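Local coordinates for aerobactin synthase IucC (Klebsiella pneumoniae, PDB 6CN7), which probably catalyses the ATP-dependent attachment of the second N-acetyl-N-hydroxylysine to the citryl intermediate, the step that completes the siderophore aerobactin, at residues Glu355-Trp360 and Leu441-Gln446; Ile368-Leu373 and Thr400-Val405; Asn205-Asp210 and Val245-Phe250. The protein carries 5 engineered substitutions. All coordinates share one frame; numbering follows the deposited sequence.

Contact 1: Glu355-Trp360 and Leu441-Gln446; sequences ENPCRW and LLKDFQ
With CG anti to its carbonyl carbon (chi1 -78°), Leu-441 extends its side chain toward Pro-357, and the turn at chi2 (70°) brings the CD2 branch, rather than CD1, against the proline ring. CD2 meets Pro-357 CB at 3.5 Å and lies 4.1 Å from Pro-357 CG, so a single methyl rests on one flank of the pyrrolidine, the two side chains slanting past each other. The end of the Lys-443 chain approaches the same ring, NZ coming to 4.3 Å from Pro-357 CG without a polar bond; this ammonium is weakly hydrogen-bonded to Thr-429 OG1. Leu-441 is the penultimate residue of strand 436-442, which runs between strands 320-321 and 428-433 of a mixed sheet, whereas Pro-357 sits in the loop that leaves strand 350-355 of the larger antiparallel sheet. The turn carrying the proline is held from within: Asn-356 OD1 accepts from Cys-358 N at 2.9 Å in a nearly straight bond (172°), an Asx turn. In the same loop Trp-360 NE1 makes a bent bond to Glu-355 OE2, modelled too short for its length to be trusted, and the same oxygen forms a long salt bridge of 3.6 Å with Arg-359 NE. Glu-355 OE1 is held separately by the backbone N of Gly-323, and Leu-322 touches both Pro-357 and Lys-443.

Contact 2: Ile368-Leu373 and Thr400-Val405; sequences ILMATL and TQLFRV
Met-370 and Leu-373 both reach Leu-402, which alone carries the helix side of this contact. The first segment enters as the end of strand 366-369, where Ile-368 pairs through its backbone with Leu-430 of the adjoining strand 428-433. Leu-369 closes the strand and turns its carbonyl into the bend: its O accepts from Thr-372 N at 2.8 Å and from Thr-372 OG1 at 2.6 Å, the hydroxyl lying in the carbonyl plane on a lone pair. Next, Met-370 opens the 3-10 turn with CG anti to its backbone N (chi1 -172°) and an extended chain beyond, which carries CE far from the backbone to 4.2 Å from Leu-402 CD2, the thioether passing at a slant to the leucine. The 3-10 turn that follows edge strand 366-369 of the mixed sheet thus packs on helix 395-417, and Leu-402 also touches Leu-430 of strand 428-433. One turn further on, past Ala-371 and Thr-372, Leu-373 points back to the helix; its CD1 meets Leu-402 CD2 tip to tip at 3.9 Å. A single methyl of Leu-402 therefore receives both partners, and no hydrogen bond crosses. Tyr-387 of helix 383-391 adds a further neighbour to Leu-373, while Phe-403, next to Leu-402 in the helix, makes an edge-to-face contact with Phe-508.

Contact 3: Asn205-Asp210 and Val245-Phe250; sequences NQVWQD and VSLGEF
Val-207 projects from the helix between Leu-247 and Phe-250, and apolar contacts carry the whole interface. Its CG2 meets Phe-250 CZ at 3.8 Å, lying at the edge of the ring near its plane, so the methyl touches the far rim of the phenyl and not a face. Its other methyl, CG1, is held anti to the backbone N (chi1 180°) and turns to Leu-247, ending 4.0 Å from Leu-247 O and 4.4 Å from Leu-247 CG. The second apolar pair joins Trp-208 and Leu-247. Although the tryptophan leaves the helix to one flank, CG anti to the backbone N, with the ring turned at chi2 -90°, brings the six-membered part of the indole inward, and CE3 comes to 3.7 Å from Leu-247 CD2, again at the ring edge. Leu-247 thus has the valine and the tryptophan as neighbours, and Phe-204, one helical turn before Trp-208, adds an edge-to-face contact to Phe-250.

Polar bonds go to partners beyond the two segments. Ser-246 OG binds His-169 NE2, and Ser-246 also packs on Lys-152 of the second subunit. The carbonyl of Phe-250 accepts from Trp-170 NE1.

In backbone terms, the axes of segments 205-210 and 245-250 come within 9.3 Å and run nearly antiparallel, at 166° between their directions; the first segment is the last part of helix 198-210. Strand 244-250 pairs with strand 165-174, where Leu-247 and Gly-248 both face Trp-170 in a classic beta bulge. The arrangement is that of an alpha-helix packed on one face of an antiparallel sheet.

Contacts 1 and 2 lie in the interior, their centres about 16 Å apart, and both reach the same mixed sheet: contact 1 through strand 436-442, contact 2 through strand 366-369, with strand 428-433 between them. Contact 2 is nested within the loop that contact 1 closes along the chain. Contact 3 is more peripheral, partly buried, with its centre about 44 Å from that of contact 2 and on the opposite side of the chain's centre; it belongs to the large antiparallel sheet, and one strand residue, Ser-246, also touches the second subunit. All three join apolar side chains without a crossing hydrogen bond, but contact 1 sets a proline against leucine, contact 2 gathers a methionine and a leucine on one leucine methyl, and contact 3 adds aromatic edges.

Contact 1: Glu355-Trp360 and Leu441-Gln446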
loop_
_atom_site.group_PDB
_atom_site.type_symbol
_atom_site.label_atom_id
_atom_site.label_comp_id
_atom_site.label_asym_id
_atom_site.label_seq_id
_atom_site.Cartn_x
_atom_site.Cartn_y
_atom_site.Cartn_z
ATOM N N GLU A 355 -6.574 21.950 19.552
ATOM C CA GLU A 355 -6.261 23.365 19.671
ATOM C C GLU A 355 -4.781 23.592 19.382
ATOM O O GLU A 355 -3.916 22.988 20.025
ATOM C CB GLU A 355 -6.626 23.849 21.071
ATOM C CG GLU A 355 -6.939 25.321 21.171
ATOM C CD GLU A 355 -7.497 25.695 22.528
ATOM O OE1 GLU A 355 -7.741 24.780 23.341
ATOM O OE2 GLU A 355 -7.690 26.902 22.783
ATOM N N ASN A 356 -4.494 24.448 18.407
ATOM C CA ASN A 356 -3.125 24.810 18.062
ATOM C C ASN A 356 -2.585 25.818 19.079
ATOM O O ASN A 356 -3.327 26.687 19.537
ATOM C CB ASN A 356 -3.083 25.404 16.651
ATOM C CG ASN A 356 -1.677 25.750 16.183
ATOM O OD1 ASN A 356 -0.865 26.284 16.937
ATOM N ND2 ASN A 356 -1.396 25.467 14.917
ATOM N N PRO A 357 -1.307 25.717 19.462
ATOM C CA PRO A 357 -0.753 26.705 20.402
ATOM C C PRO A 357 -1.022 28.155 20.027
ATOM O O PRO A 357 -1.250 28.980 20.920
ATOM C CB PRO A 357 0.747 26.384 20.376
ATOM C CG PRO A 357 0.795 24.922 20.139
ATOM C CD PRO A 357 -0.369 24.602 19.231
ATOM N N CYS A 358 -1.012 28.492 18.734
ATOM C CA CYS A 358 -1.119 29.889 18.329
ATOM C C CYS A 358 -2.367 30.564 18.883
ATOM O O CYS A 358 -2.406 31.797 18.967
ATOM C CB CYS A 358 -1.112 30.002 16.804
ATOM S SG CYS A 358 -2.718 29.717 16.034
ATOM N N ARG A 359 -3.387 29.790 19.257
ATOM C CA ARG A 359 -4.570 30.375 19.882
ATOM C C ARG A 359 -4.213 31.090 21.181
ATOM O O ARG A 359 -4.743 32.169 21.469
ATOM C CB ARG A 359 -5.614 29.287 20.138
ATOM C CG ARG A 359 -6.737 29.252 19.102
ATOM C CD ARG A 359 -7.286 27.847 18.892
ATOM N NE ARG A 359 -8.629 27.680 19.448
ATOM C CZ ARG A 359 -9.755 27.830 18.757
ATOM N NH1 ARG A 359 -9.721 28.156 17.470
ATOM N NH2 ARG A 359 -10.927 27.653 19.355
ATOM N N TRP A 360 -3.312 30.511 21.971
ATOM C CA TRP A 360 -2.993 31.020 23.298
ATOM C C TRP A 360 -1.680 31.792 23.355
ATOM O O TRP A 360 -1.332 32.306 24.422
ATOM C CB TRP A 360 -2.946 29.860 24.298
ATOM C CG TRP A 360 -4.286 29.250 24.567
ATOM C CD1 TRP A 360 -4.860 28.201 23.910
ATOM C CD2 TRP A 360 -5.228 29.658 25.569
ATOM N NE1 TRP A 360 -6.097 27.930 24.440
ATOM C CE2 TRP A 360 -6.347 28.810 25.460
ATOM C CE3 TRP A 360 -5.232 30.657 26.547
ATOM C CZ2 TRP A 360 -7.460 28.930 26.290
ATOM C CZ3 TRP A 360 -6.337 30.774 27.371
ATOM C CH2 TRP A 360 -7.435 29.916 27.237
ATOM N N LEU A 441 2.702 24.260 27.531
ATOM C CA LEU A 441 1.443 23.929 26.875
ATOM C C LEU A 441 1.326 22.415 26.803
ATOM O O LEU A 441 2.217 21.745 26.269
ATOM C CB LEU A 441 1.367 24.537 25.472
ATOM C CG LEU A 441 1.047 26.031 25.354
ATOM C CD1 LEU A 441 2.191 26.893 25.854
ATOM C CD2 LEU A 441 0.714 26.378 23.918
ATOM N N LEU A 442 0.238 21.880 27.346
ATOM C CA LEU A 442 -0.018 20.448 27.356
ATOM C C LEU A 442 -1.176 20.139 26.417
ATOM O O LEU A 442 -2.134 20.914 26.327
ATOM C CB LEU A 442 -0.338 19.965 28.771
ATOM C CG LEU A 442 0.649 20.439 29.841
ATOM C CD1 LEU A 442 0.132 20.104 31.226
ATOM C CD2 LEU A 442 2.025 19.833 29.616
ATOM N N LYS A 443 -1.079 19.009 25.715
ATOM C CA LYS A 443 -2.048 18.687 24.671
ATOM C C LYS A 443 -2.520 17.238 24.662
ATOM O O LYS A 443 -3.644 16.990 24.215
ATOM C CB LYS A 443 -1.465 19.022 23.292
ATOM C CG LYS A 443 -0.091 18.412 23.026
ATOM C CD LYS A 443 0.482 18.856 21.685
ATOM C CE LYS A 443 0.838 20.337 21.686
ATOM N NZ LYS A 443 1.575 20.752 20.459
ATOM N N ASP A 444 -1.730 16.275 25.135
ATOM C CA ASP A 444 -2.062 14.858 25.010
ATOM C C ASP A 444 -2.593 14.320 26.335
ATOM O O ASP A 444 -1.838 14.146 27.298
ATOM C CB ASP A 444 -0.848 14.061 24.539
ATOM C CG ASP A 444 -0.583 14.241 23.056
ATOM O OD1 ASP A 444 -1.548 14.158 22.273
ATOM O OD2 ASP A 444 0.580 14.480 22.667
ATOM N N PHE A 445 -3.899 14.074 26.374
ATOM C CA PHE A 445 -4.536 13.289 27.418
ATOM C C PHE A 445 -5.644 12.477 26.773
ATOM O O PHE A 445 -6.310 12.935 25.841
ATOM C CB PHE A 445 -5.102 14.167 28.534
ATOM C CG PHE A 445 -5.019 15.627 28.237
ATOM C CD1 PHE A 445 -6.046 16.264 27.564
ATOM C CD2 PHE A 445 -3.901 16.358 28.608
ATOM C CE1 PHE A 445 -5.972 17.610 27.273
ATOM C CE2 PHE A 445 -3.811 17.705 28.324
ATOM C CZ PHE A 445 -4.848 18.338 27.653
ATOM N N GLN A 446 -5.828 11.265 27.278
ATOM C CA GLN A 446 -6.752 10.304 26.691
ATOM C C GLN A 446 -6.377 8.923 27.208
ATOM O O GLN A 446 -6.651 8.591 28.365
ATOM C CB GLN A 446 -6.702 10.352 25.161
#

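Contact 2: Ile368-Leu373 and Thr400-Val405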
loop_
_atom_site.group_PDB
_atom_site.type_symbol
_atom_site.label_atom_id
_atom_site.label_comp_id
_atom_site.label_asym_id
_atom_site.label_seq_id
_atom_site.Cartn_x
_atom_site.Cartn_y
_atom_site.Cartn_z
ATOM N N ILE A 368 8.068 25.516 20.978
ATOM C CA ILE A 368 9.017 24.449 20.692
ATOM C C ILE A 368 8.621 23.236 21.516
ATOM O O ILE A 368 8.031 23.359 22.594
ATOM C CB ILE A 368 10.481 24.849 20.999
ATOM C CG1 ILE A 368 10.692 25.063 22.507
ATOM C CG2 ILE A 368 10.868 26.100 20.215
ATOM C CD1 ILE A 368 12.144 25.200 22.909
ATOM N N LEU A 369 8.940 22.056 21.001
ATOM C CA LEU A 369 8.861 20.852 21.809
ATOM C C LEU A 369 10.043 20.823 22.766
ATOM O O LEU A 369 11.153 21.238 22.417
ATOM C CB LEU A 369 8.866 19.603 20.929
ATOM C CG LEU A 369 7.690 19.468 19.959
ATOM C CD1 LEU A 369 7.806 18.175 19.173
ATOM C CD2 LEU A 369 6.351 19.530 20.688
ATOM N N MET A 370 9.797 20.346 23.986
ATOM C CA MET A 370 10.875 20.287 24.965
ATOM C C MET A 370 12.002 19.384 24.488
ATOM O O MET A 370 13.160 19.579 24.873
ATOM C CB MET A 370 10.340 19.808 26.312
ATOM C CG MET A 370 11.370 19.897 27.421
ATOM S SD MET A 370 10.651 19.813 29.064
ATOM C CE MET A 370 12.138 19.776 30.060
ATOM N N ALA A 371 11.687 18.397 23.645
ATOM C CA ALA A 371 12.728 17.575 23.039
ATOM C C ALA A 371 13.751 18.414 22.289
ATOM O O ALA A 371 14.873 17.947 22.066
ATOM C CB ALA A 371 12.101 16.548 22.094
ATOM N N THR A 372 13.389 19.637 21.892
ATOM C CA THR A 372 14.349 20.533 21.256
ATOM C C THR A 372 15.589 20.726 22.120
ATOM O O THR A 372 16.693 20.892 21.590
ATOM C CB THR A 372 13.688 21.884 20.971
ATOM O OG1 THR A 372 12.502 21.684 20.190
ATOM C CG2 THR A 372 14.633 22.809 20.218
ATOM N N LEU A 373 15.429 20.701 23.444
ATOM C CA LEU A 373 16.546 20.914 24.356
ATOM C C LEU A 373 17.501 19.729 24.416
ATOM O O LEU A 373 18.509 19.810 25.128
ATOM C CB LEU A 373 16.013 21.225 25.755
ATOM C CG LEU A 373 14.988 22.359 25.831
ATOM C CD1 LEU A 373 14.540 22.561 27.264
ATOM C CD2 LEU A 373 15.555 23.649 25.259
ATOM N N THR A 400 16.302 27.000 36.429
ATOM C CA THR A 400 15.287 27.148 37.468
ATOM C C THR A 400 13.952 27.566 36.864
ATOM O O THR A 400 12.899 27.028 37.228
ATOM C CB THR A 400 15.748 28.167 38.514
ATOM O OG1 THR A 400 16.919 27.678 39.177
ATOM C CG2 THR A 400 14.651 28.422 39.554
ATOM N N GLN A 401 13.978 28.526 35.938
ATOM C CA GLN A 401 12.754 28.934 35.255
ATOM C C GLN A 401 12.119 27.757 34.522
ATOM O O GLN A 401 10.901 27.558 34.587
ATOM C CB GLN A 401 13.059 30.076 34.286
ATOM C CG GLN A 401 11.843 30.638 33.563
ATOM C CD GLN A 401 10.889 31.345 34.497
ATOM O OE1 GLN A 401 11.202 31.590 35.663
ATOM N NE2 GLN A 401 9.709 31.681 33.988
ATOM N N LEU A 402 12.932 26.965 33.817
ATOM C CA LEU A 402 12.406 25.803 33.107
ATOM C C LEU A 402 11.728 24.831 34.065
ATOM O O LEU A 402 10.660 24.287 33.758
ATOM C CB LEU A 402 13.533 25.099 32.348
ATOM C CG LEU A 402 13.169 23.799 31.620
ATOM C CD1 LEU A 402 12.210 24.068 30.469
ATOM C CD2 LEU A 402 14.423 23.104 31.123
ATOM N N PHE A 403 12.334 24.597 35.231
ATOM C CA PHE A 403 11.778 23.630 36.171
ATOM C C PHE A 403 10.479 24.135 36.787
ATOM O O PHE A 403 9.550 23.351 37.017
ATOM C CB PHE A 403 12.803 23.317 37.262
ATOM C CG PHE A 403 14.053 22.646 36.753
ATOM C CD1 PHE A 403 14.021 21.828 35.634
ATOM C CD2 PHE A 403 15.262 22.831 37.400
ATOM C CE1 PHE A 403 15.168 21.213 35.172
ATOM C CE2 PHE A 403 16.413 22.217 36.942
ATOM C CZ PHE A 403 16.365 21.407 35.828
ATOM N N ARG A 404 10.392 25.437 37.064
ATOM C CA ARG A 404 9.153 25.991 37.601
ATOM C C ARG A 404 8.041 25.973 36.561
ATOM O O ARG A 404 6.859 25.880 36.916
ATOM C CB ARG A 404 9.389 27.417 38.099
ATOM C CG ARG A 404 10.468 27.541 39.167
ATOM C CD ARG A 404 10.839 28.998 39.397
ATOM N NE ARG A 404 9.748 29.732 40.025
ATOM C CZ ARG A 404 9.611 31.053 40.001
ATOM N NH1 ARG A 404 10.493 31.816 39.365
ATOM N NH2 ARG A 404 8.577 31.614 40.613
ATOM N N VAL A 405 8.396 26.048 35.279
ATOM C CA VAL A 405 7.395 26.087 34.215
ATOM C C VAL A 405 6.853 24.691 33.916
ATOM O O VAL A 405 5.671 24.528 33.604
ATOM C CB VAL A 405 8.008 26.735 32.960
ATOM C CG1 VAL A 405 7.158 26.455 31.722
ATOM C CG2 VAL A 405 8.159 28.238 33.170
#

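Contact 3: Asn205-Asp210 and Val245-Phe250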
loop_
_atom_site.group_PDB
_atom_site.type_symbol
_atom_site.label_atom_id
_atom_site.label_comp_id
_atom_site.label_asym_id
_atom_site.label_seq_id
_atom_site.Cartn_x
_atom_site.Cartn_y
_atom_site.Cartn_z
ATOM N N ASN A 205 -18.151 21.224 -2.816
ATOM C CA ASN A 205 -19.593 21.209 -2.860
ATOM C C ASN A 205 -20.113 20.760 -4.193
ATOM O O ASN A 205 -21.063 20.041 -4.287
ATOM C CB ASN A 205 -20.146 22.539 -2.445
ATOM C CG ASN A 205 -21.064 22.426 -1.247
ATOM O OD1 ASN A 205 -20.640 22.517 -0.107
ATOM N ND2 ASN A 205 -22.338 22.195 -1.513
ATOM N N GLN A 206 -19.437 21.124 -5.232
ATOM C CA GLN A 206 -19.850 20.686 -6.563
ATOM C C GLN A 206 -19.832 19.166 -6.662
ATOM O O GLN A 206 -20.812 18.547 -7.094
ATOM C CB GLN A 206 -18.941 21.310 -7.625
ATOM C CG GLN A 206 -19.315 20.952 -9.058
ATOM C CD GLN A 206 -20.652 21.537 -9.478
ATOM O OE1 GLN A 206 -20.895 22.734 -9.325
ATOM N NE2 GLN A 206 -21.528 20.690 -10.007
ATOM N N VAL A 207 -18.720 18.544 -6.263
ATOM C CA VAL A 207 -18.653 17.086 -6.239
ATOM C C VAL A 207 -19.686 16.529 -5.269
ATOM O O VAL A 207 -20.294 15.479 -5.515
ATOM C CB VAL A 207 -17.229 16.622 -5.876
ATOM C CG1 VAL A 207 -17.147 15.098 -5.844
ATOM C CG2 VAL A 207 -16.214 17.193 -6.857
ATOM N N TRP A 208 -19.897 17.223 -4.148
ATOM C CA TRP A 208 -20.890 16.789 -3.172
ATOM C C TRP A 208 -22.265 16.644 -3.812
ATOM O O TRP A 208 -22.973 15.659 -3.566
ATOM C CB TRP A 208 -20.932 17.783 -2.010
ATOM C CG TRP A 208 -21.889 17.435 -0.913
ATOM C CD1 TRP A 208 -23.197 17.811 -0.819
ATOM C CD2 TRP A 208 -21.610 16.657 0.258
ATOM N NE1 TRP A 208 -23.752 17.310 0.335
ATOM C CE2 TRP A 208 -22.798 16.598 1.013
ATOM C CE3 TRP A 208 -20.472 16.001 0.739
ATOM C CZ2 TRP A 208 -22.881 15.909 2.222
ATOM C CZ3 TRP A 208 -20.557 15.316 1.939
ATOM C CH2 TRP A 208 -21.752 15.277 2.667
ATOM N N GLN A 209 -22.658 17.612 -4.644
ATOM C CA GLN A 209 -23.941 17.534 -5.334
ATOM C C GLN A 209 -23.889 16.598 -6.534
ATOM O O GLN A 209 -24.902 15.975 -6.871
ATOM C CB GLN A 209 -24.383 18.928 -5.781
ATOM N N ASP A 210 -22.729 16.485 -7.190
ATOM C CA ASP A 210 -22.615 15.594 -8.340
ATOM C C ASP A 210 -22.841 14.140 -7.948
ATOM O O ASP A 210 -23.331 13.348 -8.761
ATOM C CB ASP A 210 -21.244 15.758 -8.999
ATOM C CG ASP A 210 -21.044 17.137 -9.596
ATOM O OD1 ASP A 210 -22.051 17.782 -9.956
ATOM O OD2 ASP A 210 -19.879 17.576 -9.706
ATOM N N VAL A 245 -19.047 7.137 0.447
ATOM C CA VAL A 245 -18.734 7.709 -0.857
ATOM C C VAL A 245 -17.366 8.369 -0.786
ATOM O O VAL A 245 -17.087 9.134 0.145
ATOM C CB VAL A 245 -19.805 8.722 -1.309
ATOM C CG1 VAL A 245 -19.436 9.341 -2.651
ATOM C CG2 VAL A 245 -21.165 8.044 -1.389
ATOM N N SER A 246 -16.519 8.074 -1.769
ATOM C CA SER A 246 -15.191 8.662 -1.865
ATOM C C SER A 246 -15.259 9.901 -2.750
ATOM O O SER A 246 -15.591 9.803 -3.936
ATOM C CB SER A 246 -14.202 7.642 -2.428
ATOM O OG SER A 246 -12.980 8.254 -2.783
ATOM N N LEU A 247 -14.943 11.061 -2.175
ATOM C CA LEU A 247 -15.037 12.321 -2.902
ATOM C C LEU A 247 -13.719 12.735 -3.533
ATOM O O LEU A 247 -13.723 13.404 -4.574
ATOM C CB LEU A 247 -15.520 13.434 -1.968
ATOM C CG LEU A 247 -17.029 13.501 -1.722
ATOM C CD1 LEU A 247 -17.551 12.204 -1.130
ATOM C CD2 LEU A 247 -17.364 14.670 -0.815
ATOM N N GLY A 248 -12.600 12.359 -2.936
ATOM C CA GLY A 248 -11.291 12.722 -3.432
ATOM C C GLY A 248 -10.568 13.639 -2.463
ATOM O O GLY A 248 -10.986 13.851 -1.321
ATOM N N GLU A 249 -9.460 14.192 -2.945
ATOM C CA GLU A 249 -8.629 15.076 -2.143
ATOM C C GLU A 249 -9.039 16.524 -2.377
ATOM O O GLU A 249 -9.250 16.940 -3.522
ATOM C CB GLU A 249 -7.152 14.877 -2.483
ATOM C CG GLU A 249 -6.635 13.484 -2.167
ATOM C CD GLU A 249 -5.157 13.331 -2.456
ATOM O OE1 GLU A 249 -4.577 14.239 -3.093
ATOM O OE2 GLU A 249 -4.571 12.306 -2.043
ATOM N N PHE A 250 -9.159 17.283 -1.290
ATOM C CA PHE A 250 -9.540 18.685 -1.363
ATOM C C PHE A 250 -8.826 19.458 -0.265
ATOM O O PHE A 250 -8.438 18.899 0.764
ATOM C CB PHE A 250 -11.052 18.892 -1.197
ATOM C CG PHE A 250 -11.888 18.219 -2.245
ATOM C CD1 PHE A 250 -12.104 18.821 -3.473
ATOM C CD2 PHE A 250 -12.484 16.996 -1.990
ATOM C CE1 PHE A 250 -12.886 18.206 -4.433
ATOM C CE2 PHE A 250 -13.266 16.378 -2.945
ATOM C CZ PHE A 250 -13.468 16.984 -4.168
#